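Long-range contacts in putative thiosulfate sulfurtransferase ynjE (Escherichia coli K-12, PDB 3IPP), which transfers sulfur from thiosulfate to cyanide, giving thiocyanate and sulfite, as a periplasmic monomer built from three rhodanese domains: residues A[206-211]-A[231-236]; A[118-123]-A[379-384]; A[366-371]-A[393-398]. All blocks are in the same frame, centred on the assembly; numbering follows the deposited sequence.

In the fold
Interactions 1 and 3 are buried, each inside a single rhodanese domain, whereas interaction 2 is only partly buried and ties together parts of the chain far apart in sequence. Interaction 1 is sheet core: two parallel strands of the second domain joined by backbone bonds, with one polar cluster at their start. Interactions 2 and 3 use opposite ends of helix 370-381, the first at its C-terminal end through a single hydrogen bond and small apolar contacts, the second at its N-terminal end, where backbone amides and a threonine hydroxyl hold a phosphate and a carbonyl of the same loop binds sodium. Interactions 1 and 2 touch through Val-232 O and Arg-380 NH1; interaction 3 stands apart from both.

Interaction 1: A[206-211]-A[231-236]; sequences TVILYG and DVRLLD
Thr-206 OG1 donates to Asp-231 OD2 at 2.6 Å, arriving from above the carboxylate plane. Asp-231 CG lies anti to the backbone N (chi1 -169°), which places the partly exposed carboxylate beside Thr-206. Within its own segment OD2 also forms a salt bridge, its syn lone pair meeting Arg-233 NH1 at 2.8 Å in the guanidinium plane. A leucine in place of Asp-231 would probably leave the Thr-206 hydroxyl and Arg-233 NH1 without their shared acceptor. Arg-233 NH2 bonds to Ala-143 O. Alongside, the backbones bond in alternation: Val-207 N to Asp-231 O (2.8 Å), Arg-233 N to Val-207 O, Leu-209 N to Arg-233 O, and Leu-235 N to Leu-209 O. Branched apolar side chains, Val-207, Leu-209, Val-232 and Leu-234, suit the face covered by helix 214-227; there Leu-209 CD1 lies 3.9 Å from Val-232 CG1, and both residues pack on Ala-221. On the other face Ile-208 CD1 meets the methylenes of Arg-233, 3.9 Å from its CB. Ile-208 turns its own backbone polar groups to strand 149-155. Parallel strands 206-210 and 232-235, with helix 214-227 between them in sequence, form a beta-alpha-beta crossover in the central sheet of the second rhodanese domain.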
loop_
_atom_site.group_PDB
_atom_site.type_symbol
_atom_site.label_atom_id
_atom_site.label_comp_id
_atom_site.label_asym_id
_atom_site.label_seq_id
_atom_site.Cartn_x
_atom_site.Cartn_y
_atom_site.Cartn_z
ATOM N N THR A 206 -4.679 5.889 -18.294
ATOM C CA THR A 206 -4.523 5.803 -16.844
ATOM C C THR A 206 -5.542 4.814 -16.287
ATOM O O THR A 206 -6.728 4.904 -16.583
ATOM C CB THR A 206 -4.676 7.142 -16.139
ATOM O OG1 THR A 206 -3.622 8.021 -16.551
ATOM C CG2 THR A 206 -4.623 6.969 -14.625
ATOM N N VAL A 207 -5.069 3.850 -15.507
ATOM C CA VAL A 207 -5.945 2.819 -14.928
ATOM C C VAL A 207 -5.967 2.945 -13.412
ATOM O O VAL A 207 -4.915 2.906 -12.763
ATOM C CB VAL A 207 -5.513 1.359 -15.328
ATOM C CG1 VAL A 207 -6.348 0.330 -14.599
ATOM C CG2 VAL A 207 -5.608 1.153 -16.846
ATOM N N ILE A 208 -7.162 3.114 -12.864
ATOM C CA ILE A 208 -7.329 3.250 -11.416
ATOM C C ILE A 208 -8.083 2.046 -10.960
ATOM O O ILE A 208 -9.210 1.837 -11.387
ATOM C CB ILE A 208 -8.213 4.438 -10.999
ATOM C CG1 ILE A 208 -8.011 5.676 -11.876
ATOM C CG2 ILE A 208 -8.049 4.680 -9.510
ATOM C CD1 ILE A 208 -6.910 6.521 -11.450
ATOM N N LEU A 209 -7.473 1.271 -10.084
ATOM C CA LEU A 209 -8.024 -0.023 -9.682
ATOM C C LEU A 209 -8.366 0.014 -8.243
ATOM O O LEU A 209 -7.667 0.619 -7.426
ATOM C CB LEU A 209 -6.970 -1.144 -9.884
ATOM C CG LEU A 209 -6.859 -1.608 -11.355
ATOM C CD1 LEU A 209 -5.412 -1.922 -11.779
ATOM C CD2 LEU A 209 -7.849 -2.764 -11.652
ATOM N N TYR A 210 -9.430 -0.684 -7.906
ATOM C CA TYR A 210 -9.756 -0.861 -6.503
ATOM C C TYR A 210 -10.352 -2.227 -6.337
ATOM O O TYR A 210 -10.797 -2.849 -7.313
ATOM C CB TYR A 210 -10.772 0.204 -6.047
ATOM C CG TYR A 210 -12.171 -0.065 -6.502
ATOM C CD1 TYR A 210 -13.076 -0.737 -5.689
ATOM C CD2 TYR A 210 -12.602 0.362 -7.760
ATOM C CE1 TYR A 210 -14.380 -0.976 -6.111
ATOM C CE2 TYR A 210 -13.910 0.129 -8.195
ATOM C CZ TYR A 210 -14.802 -0.530 -7.362
ATOM O OH TYR A 210 -16.092 -0.758 -7.820
ATOM N N GLY A 211 -10.404 -2.681 -5.095
ATOM C CA GLY A 211 -11.059 -3.949 -4.800
ATOM C C GLY A 211 -11.731 -3.855 -3.458
ATOM O O GLY A 211 -11.483 -2.928 -2.707
ATOM N N ASP A 231 0.532 4.436 -16.332
ATOM C CA ASP A 231 -0.077 5.140 -15.201
ATOM C C ASP A 231 -1.153 4.224 -14.602
ATOM O O ASP A 231 -2.270 4.130 -15.116
ATOM C CB ASP A 231 -0.687 6.473 -15.705
ATOM C CG ASP A 231 -1.132 7.427 -14.557
ATOM O OD1 ASP A 231 -1.000 7.095 -13.342
ATOM O OD2 ASP A 231 -1.633 8.526 -14.905
ATOM N N VAL A 232 -0.772 3.492 -13.569
ATOM C CA VAL A 232 -1.675 2.602 -12.865
ATOM C C VAL A 232 -1.658 3.069 -11.425
ATOM O O VAL A 232 -0.606 3.370 -10.879
ATOM C CB VAL A 232 -1.215 1.119 -12.939
ATOM C CG1 VAL A 232 -2.189 0.180 -12.191
ATOM C CG2 VAL A 232 -1.023 0.681 -14.389
ATOM N N ARG A 233 -2.849 3.182 -10.851
ATOM C CA ARG A 233 -3.082 3.764 -9.537
ATOM C C ARG A 233 -4.045 2.862 -8.739
ATOM O O ARG A 233 -4.837 2.127 -9.331
ATOM C CB ARG A 233 -3.643 5.190 -9.724
ATOM C CG ARG A 233 -2.577 6.083 -10.279
ATOM C CD ARG A 233 -3.010 7.134 -11.293
ATOM N NE ARG A 233 -3.104 8.434 -10.692
ATOM C CZ ARG A 233 -2.812 9.618 -11.239
ATOM N NH1 ARG A 233 -2.354 9.754 -12.468
ATOM N NH2 ARG A 233 -3.002 10.709 -10.488
ATOM N N LEU A 234 -3.969 2.911 -7.412
ATOM C CA LEU A 234 -4.905 2.194 -6.546
ATOM C C LEU A 234 -5.768 3.175 -5.720
ATOM O O LEU A 234 -5.290 4.251 -5.289
ATOM C CB LEU A 234 -4.127 1.346 -5.561
ATOM C CG LEU A 234 -3.221 0.210 -6.037
ATOM C CD1 LEU A 234 -2.655 -0.474 -4.811
ATOM C CD2 LEU A 234 -4.034 -0.747 -6.903
ATOM N N LEU A 235 -7.013 2.795 -5.452
ATOM C CA LEU A 235 -7.797 3.455 -4.407
ATOM C C LEU A 235 -7.237 2.997 -3.053
ATOM O O LEU A 235 -7.334 1.813 -2.696
ATOM C CB LEU A 235 -9.274 3.108 -4.530
ATOM C CG LEU A 235 -10.250 3.751 -3.539
ATOM C CD1 LEU A 235 -10.119 5.303 -3.491
ATOM C CD2 LEU A 235 -11.688 3.322 -3.832
ATOM N N ASP A 236 -6.647 3.941 -2.316
ATOM C CA ASP A 236 -6.010 3.663 -0.997
ATOM C C ASP A 236 -7.075 3.137 -0.047
ATOM O O ASP A 236 -8.125 3.762 0.077
ATOM C CB ASP A 236 -5.333 4.915 -0.433
ATOM C CG ASP A 236 -4.370 4.603 0.727
ATOM O OD1 ASP A 236 -4.124 3.407 1.094
ATOM O OD2 ASP A 236 -3.832 5.581 1.270
HETATM O O HOH W 1 -8.058 -0.692 -3.669
#

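Interaction 2: A[118-123]-A[379-384]; sequences QKLPHF and ARAMGW
His-122 N donates to Ala-381 O at 2.9 Å, with an N-H...O angle of 154°, and this is the one hydrogen bond between the loop 118-123 and the end of helix 370-381. The acceptor belongs to the last turn of the helix, and the donor is tilted modestly from its carbonyl plane. The imidazole lies against the helix end with its CD2 side, while ND1 bonds to Glu-124 OE2. The loop between strands 104-106 and 126-127 here meets the C-terminal end of a helix of the third rhodanese domain. That helix stops in a Schellman motif: Trp-384 N returns to Ala-379 O and Gly-383 N to Arg-380 O, while Gly-383 takes a positive phi of 87°. Glycine fits here twice over, since a CB would press on the preceding carbonyl oxygen and also crowd Pro-121 CB. Among apolar contacts, Leu-120 has CG anti to its backbone N (chi1 -162°), which carries CD1 to within 3.8 Å of Met-382 CG; the two side chains also share Ala-344 of helix 344-352. The remaining contacts set carbon against oxygen or ring edge. Ala-381 is small enough for its CB to sit 3.6 Å from His-122 O. Pro-121 turns its ring toward the helix end, CG lying 3.2 Å from Met-382 O, and Gly-383 CA meets the edge of the His-122 ring, 4.3 Å from CD2.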
loop_
_atom_site.group_PDB
_atom_site.type_symbol
_atom_site.label_atom_id
_atom_site.label_comp_id
_atom_site.label_asym_id
_atom_site.label_seq_id
_atom_site.Cartn_x
_atom_site.Cartn_y
_atom_site.Cartn_z
ATOM N N GLN A 118 7.406 17.062 3.618
ATOM C CA GLN A 118 7.855 15.769 3.131
ATOM C C GLN A 118 6.650 15.000 2.621
ATOM O O GLN A 118 5.563 15.039 3.226
ATOM C CB GLN A 118 8.470 14.968 4.261
ATOM C CG GLN A 118 9.538 15.708 5.022
ATOM C CD GLN A 118 10.766 15.980 4.168
ATOM O OE1 GLN A 118 11.158 17.132 3.973
ATOM N NE2 GLN A 118 11.360 14.922 3.644
ATOM N N LYS A 119 6.836 14.297 1.511
ATOM C CA LYS A 119 5.712 13.639 0.901
ATOM C C LYS A 119 6.140 12.254 0.486
ATOM O O LYS A 119 7.339 11.993 0.362
ATOM C CB LYS A 119 5.156 14.445 -0.298
ATOM C CG LYS A 119 6.119 14.626 -1.447
ATOM C CD LYS A 119 5.524 15.552 -2.531
ATOM C CE LYS A 119 6.418 15.651 -3.797
ATOM N NZ LYS A 119 6.487 14.409 -4.673
ATOM N N LEU A 120 5.151 11.373 0.297
ATOM C CA LEU A 120 5.340 10.090 -0.384
ATOM C C LEU A 120 5.804 10.440 -1.769
ATOM O O LEU A 120 5.139 11.193 -2.409
ATOM C CB LEU A 120 4.017 9.383 -0.441
ATOM C CG LEU A 120 3.964 7.921 -0.700
ATOM C CD1 LEU A 120 4.805 7.177 0.357
ATOM C CD2 LEU A 120 2.490 7.613 -0.550
ATOM N N PRO A 121 6.994 9.970 -2.205
ATOM C CA PRO A 121 7.453 10.425 -3.533
ATOM C C PRO A 121 6.421 10.279 -4.673
ATOM O O PRO A 121 6.427 11.097 -5.565
ATOM C CB PRO A 121 8.691 9.556 -3.798
ATOM C CG PRO A 121 9.276 9.319 -2.369
ATOM C CD PRO A 121 8.034 9.194 -1.479
ATOM N N HIS A 122 5.576 9.249 -4.678
ATOM C CA HIS A 122 4.517 9.138 -5.695
ATOM C C HIS A 122 3.148 8.918 -5.027
ATOM O O HIS A 122 2.440 7.924 -5.268
ATOM C CB HIS A 122 4.820 8.074 -6.754
ATOM C CG HIS A 122 6.041 8.374 -7.563
ATOM N ND1 HIS A 122 6.012 9.172 -8.687
ATOM C CD2 HIS A 122 7.340 7.996 -7.401
ATOM C CE1 HIS A 122 7.239 9.285 -9.176
ATOM N NE2 HIS A 122 8.062 8.590 -8.410
ATOM N N PHE A 123 2.789 9.858 -4.165
ATOM C CA PHE A 123 1.530 9.797 -3.446
ATOM C C PHE A 123 0.388 9.757 -4.458
ATOM O O PHE A 123 -0.658 9.191 -4.168
ATOM C CB PHE A 123 1.376 11.023 -2.513
ATOM C CG PHE A 123 1.236 12.305 -3.257
ATOM C CD1 PHE A 123 -0.010 12.695 -3.750
ATOM C CD2 PHE A 123 2.356 13.094 -3.509
ATOM C CE1 PHE A 123 -0.157 13.866 -4.487
ATOM C CE2 PHE A 123 2.255 14.273 -4.257
ATOM C CZ PHE A 123 0.987 14.673 -4.735
ATOM N N ALA A 379 5.706 0.054 -2.271
ATOM C CA ALA A 379 7.109 0.365 -2.504
ATOM C C ALA A 379 7.269 1.246 -3.756
ATOM O O ALA A 379 8.110 2.141 -3.767
ATOM C CB ALA A 379 7.989 -0.936 -2.609
ATOM N N ARG A 380 6.507 0.972 -4.807
ATOM C CA ARG A 380 6.547 1.823 -6.020
ATOM C C ARG A 380 6.226 3.276 -5.617
ATOM O O ARG A 380 6.925 4.232 -6.026
ATOM C CB ARG A 380 5.522 1.342 -7.066
ATOM C CG ARG A 380 5.522 2.108 -8.379
ATOM C CD ARG A 380 4.595 1.425 -9.371
ATOM N NE ARG A 380 4.215 2.300 -10.494
ATOM C CZ ARG A 380 3.019 2.890 -10.633
ATOM N NH1 ARG A 380 2.052 2.695 -9.743
ATOM N NH2 ARG A 380 2.773 3.652 -11.693
ATOM N N ALA A 381 5.198 3.430 -4.793
ATOM C CA ALA A 381 4.716 4.766 -4.429
ATOM C C ALA A 381 5.677 5.462 -3.427
ATOM O O ALA A 381 5.735 6.691 -3.353
ATOM C CB ALA A 381 3.274 4.676 -3.863
ATOM N N MET A 382 6.432 4.663 -2.675
ATOM C CA MET A 382 7.464 5.157 -1.824
ATOM C C MET A 382 8.689 5.537 -2.634
ATOM O O MET A 382 9.635 6.118 -2.099
ATOM C CB MET A 382 7.805 4.089 -0.772
ATOM C CG MET A 382 6.692 3.861 0.268
ATOM S SD MET A 382 6.911 2.367 1.230
ATOM C CE MET A 382 8.340 2.832 2.158
ATOM N N GLY A 383 8.670 5.256 -3.938
ATOM C CA GLY A 383 9.773 5.680 -4.781
ATOM C C GLY A 383 10.951 4.681 -4.833
ATOM O O GLY A 383 12.037 5.050 -5.297
ATOM N N TRP A 384 10.753 3.448 -4.353
ATOM C CA TRP A 384 11.760 2.353 -4.514
ATOM C C TRP A 384 11.970 2.018 -5.997
ATOM O O TRP A 384 11.039 1.662 -6.712
ATOM C CB TRP A 384 11.373 1.111 -3.690
ATOM C CG TRP A 384 11.497 1.369 -2.197
ATOM C CD1 TRP A 384 11.199 2.523 -1.549
ATOM C CD2 TRP A 384 11.943 0.450 -1.182
ATOM N NE1 TRP A 384 11.451 2.406 -0.194
ATOM C CE2 TRP A 384 11.907 1.141 0.057
ATOM C CE3 TRP A 384 12.397 -0.878 -1.200
ATOM C CZ2 TRP A 384 12.323 0.556 1.255
ATOM C CZ3 TRP A 384 12.823 -1.449 0.005
ATOM C CH2 TRP A 384 12.784 -0.738 1.202
#

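Interaction 3: A[366-371]-A[393-398]; sequences CGTGWR and GWYEWS. With NA (sodium ion), chain G; PO4 (phosphate ion), chain C.
The Tyr-395 ring is approached obliquely by the Thr-368 methyl, with CG2 4.0 Å from CD2, the two side chains lying side by side and pointing the same way. The Trp-394 indole has Ser-398 OG over one face, offset toward the rim, and makes a cation-pi contact with Arg-295, while its NE1 bonds to Pro-312 O. The Arg-371 guanidinium presents its edge to phosphate O2, and its NH2 is paired with Glu-299. Residues 366-371 form the rhodanese active-site loop, curled between a strand and a helix and headed by Cys-366, which carries the persulfide during catalysis and is sulfur-free here. A phosphate, probably from the crystallisation liquor, fills the cradle: Trp-370 N reaches O3 at 2.7 Å and Arg-371 N reaches O2 at 3.1 Å, both almost straight. Thr-368 adds its N and OG1; with OG1 between the backbone N and the carbonyl carbon (chi1 68°), the hydroxyl turns to the anion and the methyl to Tyr-395. Arg-371 probably binds substrate, as in related enzymes. The start of helix 393-397 bonds to the loop's carbonyls, Trp-394 N to Cys-366 O at 2.9 Å and Tyr-395 N weakly to Gly-367 O at 3.5 Å. Gly-393 suits its place because a CB would clash with both oxygens. Thr-368 O binds sodium at 2.4 Å, with a water, the carbonyl oxygens of Asp-391 and Trp-184, and Asn-185 OD1 among its other ligands. Ser-398 N and OG reach Trp-394 O from opposite faces of its carbonyl plane, OG at 2.6 Å.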
loop_
_atom_site.group_PDB
_atom_site.type_symbol
_atom_site.label_atom_id
_atom_site.label_comp_id
_atom_site.label_asym_id
_atom_site.label_seq_id
_atom_site.Cartn_x
_atom_site.Cartn_y
_atom_site.Cartn_z
ATOM N N CYS A 366 4.945 -14.160 -1.788
ATOM C CA CYS A 366 4.136 -14.658 -0.706
ATOM C C CYS A 366 3.692 -16.019 -1.159
ATOM O O CYS A 366 4.514 -16.834 -1.549
ATOM C CB CYS A 366 2.896 -13.780 -0.481
ATOM S SG CYS A 366 1.960 -13.477 -1.959
ATOM N N GLY A 367 2.383 -16.274 -1.109
ATOM C CA GLY A 367 1.836 -17.598 -1.443
ATOM C C GLY A 367 1.829 -17.701 -2.941
ATOM O O GLY A 367 2.620 -18.494 -3.556
ATOM N N THR A 368 0.971 -16.895 -3.566
ATOM C CA THR A 368 0.989 -16.856 -5.015
ATOM C C THR A 368 1.154 -15.480 -5.615
ATOM O O THR A 368 1.138 -15.331 -6.840
ATOM C CB THR A 368 -0.236 -17.560 -5.626
ATOM O OG1 THR A 368 -1.422 -16.799 -5.336
ATOM C CG2 THR A 368 -0.361 -19.010 -5.100
ATOM N N GLY A 369 1.307 -14.456 -4.785
ATOM C CA GLY A 369 1.689 -13.144 -5.317
ATOM C C GLY A 369 0.781 -11.964 -5.032
ATOM O O GLY A 369 1.171 -10.821 -5.280
ATOM N N TRP A 370 -0.416 -12.211 -4.504
ATOM C CA TRP A 370 -1.363 -11.108 -4.197
ATOM C C TRP A 370 -0.877 -10.195 -3.064
ATOM O O TRP A 370 -0.772 -8.966 -3.251
ATOM C CB TRP A 370 -2.748 -11.626 -3.854
ATOM C CG TRP A 370 -3.581 -12.173 -4.979
ATOM C CD1 TRP A 370 -3.156 -12.866 -6.084
ATOM C CD2 TRP A 370 -5.013 -12.123 -5.067
ATOM N NE1 TRP A 370 -4.225 -13.242 -6.844
ATOM C CE2 TRP A 370 -5.380 -12.809 -6.241
ATOM C CE3 TRP A 370 -6.019 -11.591 -4.241
ATOM C CZ2 TRP A 370 -6.712 -12.954 -6.635
ATOM C CZ3 TRP A 370 -7.350 -11.731 -4.627
ATOM C CH2 TRP A 370 -7.687 -12.399 -5.819
ATOM N N ARG A 371 -0.568 -10.773 -1.910
ATOM C CA ARG A 371 0.027 -9.996 -0.825
ATOM C C ARG A 371 1.280 -9.229 -1.256
ATOM O O ARG A 371 1.414 -8.037 -0.923
ATOM C CB ARG A 371 0.347 -10.858 0.385
ATOM C CG ARG A 371 -0.899 -11.281 1.167
ATOM C CD ARG A 371 -0.543 -12.177 2.357
ATOM N NE ARG A 371 -0.198 -13.517 1.892
ATOM C CZ ARG A 371 0.305 -14.495 2.651
ATOM N NH1 ARG A 371 0.517 -14.346 3.986
ATOM N NH2 ARG A 371 0.593 -15.653 2.065
ATOM N N GLY A 393 6.471 -17.595 -5.833
ATOM C CA GLY A 393 6.315 -17.541 -4.372
ATOM C C GLY A 393 6.559 -18.899 -3.732
ATOM O O GLY A 393 7.264 -19.741 -4.303
ATOM N N TRP A 394 5.980 -19.131 -2.559
ATOM C CA TRP A 394 6.229 -20.352 -1.806
ATOM C C TRP A 394 5.648 -21.546 -2.531
ATOM O O TRP A 394 6.137 -22.644 -2.427
ATOM C CB TRP A 394 5.636 -20.235 -0.409
ATOM C CG TRP A 394 5.706 -21.498 0.397
ATOM C CD1 TRP A 394 4.663 -22.288 0.763
ATOM C CD2 TRP A 394 6.898 -22.158 0.889
ATOM N NE1 TRP A 394 5.115 -23.373 1.470
ATOM C CE2 TRP A 394 6.474 -23.322 1.573
ATOM C CE3 TRP A 394 8.283 -21.873 0.814
ATOM C CZ2 TRP A 394 7.369 -24.220 2.158
ATOM C CZ3 TRP A 394 9.178 -22.739 1.451
ATOM C CH2 TRP A 394 8.719 -23.908 2.089
ATOM N N TYR A 395 4.565 -21.342 -3.257
ATOM C CA TYR A 395 3.945 -22.434 -4.005
ATOM C C TYR A 395 4.939 -23.039 -5.005
ATOM O O TYR A 395 5.130 -24.251 -5.016
ATOM C CB TYR A 395 2.675 -21.907 -4.684
ATOM C CG TYR A 395 1.731 -22.929 -5.254
ATOM C CD1 TYR A 395 1.625 -24.226 -4.720
ATOM C CD2 TYR A 395 0.919 -22.582 -6.321
ATOM C CE1 TYR A 395 0.733 -25.160 -5.278
ATOM C CE2 TYR A 395 0.040 -23.489 -6.890
ATOM C CZ TYR A 395 -0.058 -24.768 -6.373
ATOM O OH TYR A 395 -0.940 -25.617 -6.987
ATOM N N GLU A 396 5.612 -22.209 -5.801
ATOM C CA GLU A 396 6.606 -22.745 -6.710
ATOM C C GLU A 396 7.879 -23.174 -5.980
ATOM O O GLU A 396 8.412 -24.237 -6.252
ATOM C CB GLU A 396 6.928 -21.780 -7.845
ATOM C CG GLU A 396 7.917 -22.326 -8.826
ATOM C CD GLU A 396 8.418 -21.273 -9.810
ATOM O OE1 GLU A 396 8.566 -20.086 -9.442
ATOM O OE2 GLU A 396 8.666 -21.627 -10.989
ATOM N N TRP A 397 8.380 -22.371 -5.076
ATOM C CA TRP A 397 9.587 -22.746 -4.366
ATOM C C TRP A 397 9.531 -24.143 -3.764
ATOM O O TRP A 397 10.405 -25.005 -4.032
ATOM C CB TRP A 397 9.927 -21.738 -3.289
ATOM C CG TRP A 397 11.318 -21.908 -2.733
ATOM C CD1 TRP A 397 11.677 -22.643 -1.634
ATOM C CD2 TRP A 397 12.522 -21.281 -3.199
ATOM N NE1 TRP A 397 13.020 -22.540 -1.413
ATOM C CE2 TRP A 397 13.568 -21.690 -2.325
ATOM C CE3 TRP A 397 12.816 -20.391 -4.250
ATOM C CZ2 TRP A 397 14.918 -21.267 -2.482
ATOM C CZ3 TRP A 397 14.153 -19.972 -4.423
ATOM C CH2 TRP A 397 15.186 -20.402 -3.518
ATOM N N SER A 398 8.513 -24.370 -2.945
ATOM C CA SER A 398 8.408 -25.663 -2.221
ATOM C C SER A 398 7.968 -26.874 -3.086
ATOM O O SER A 398 7.872 -27.969 -2.564
ATOM C CB SER A 398 7.506 -25.523 -1.003
ATOM O OG SER A 398 6.226 -25.080 -1.393
HETATM NA NA NA G . 2.131 -16.718 -8.550
HETATM P P PO4 C . -1.841 -14.832 -2.330
HETATM O O1 PO4 C . -1.415 -16.184 -1.843
HETATM O O2 PO4 C . -1.254 -13.725 -1.460
HETATM O O3 PO4 C . -1.324 -14.684 -3.748
HETATM O O4 PO4 C . -3.365 -14.853 -2.268
HETATM O O HOH W 2 2.506 -18.701 -7.388
#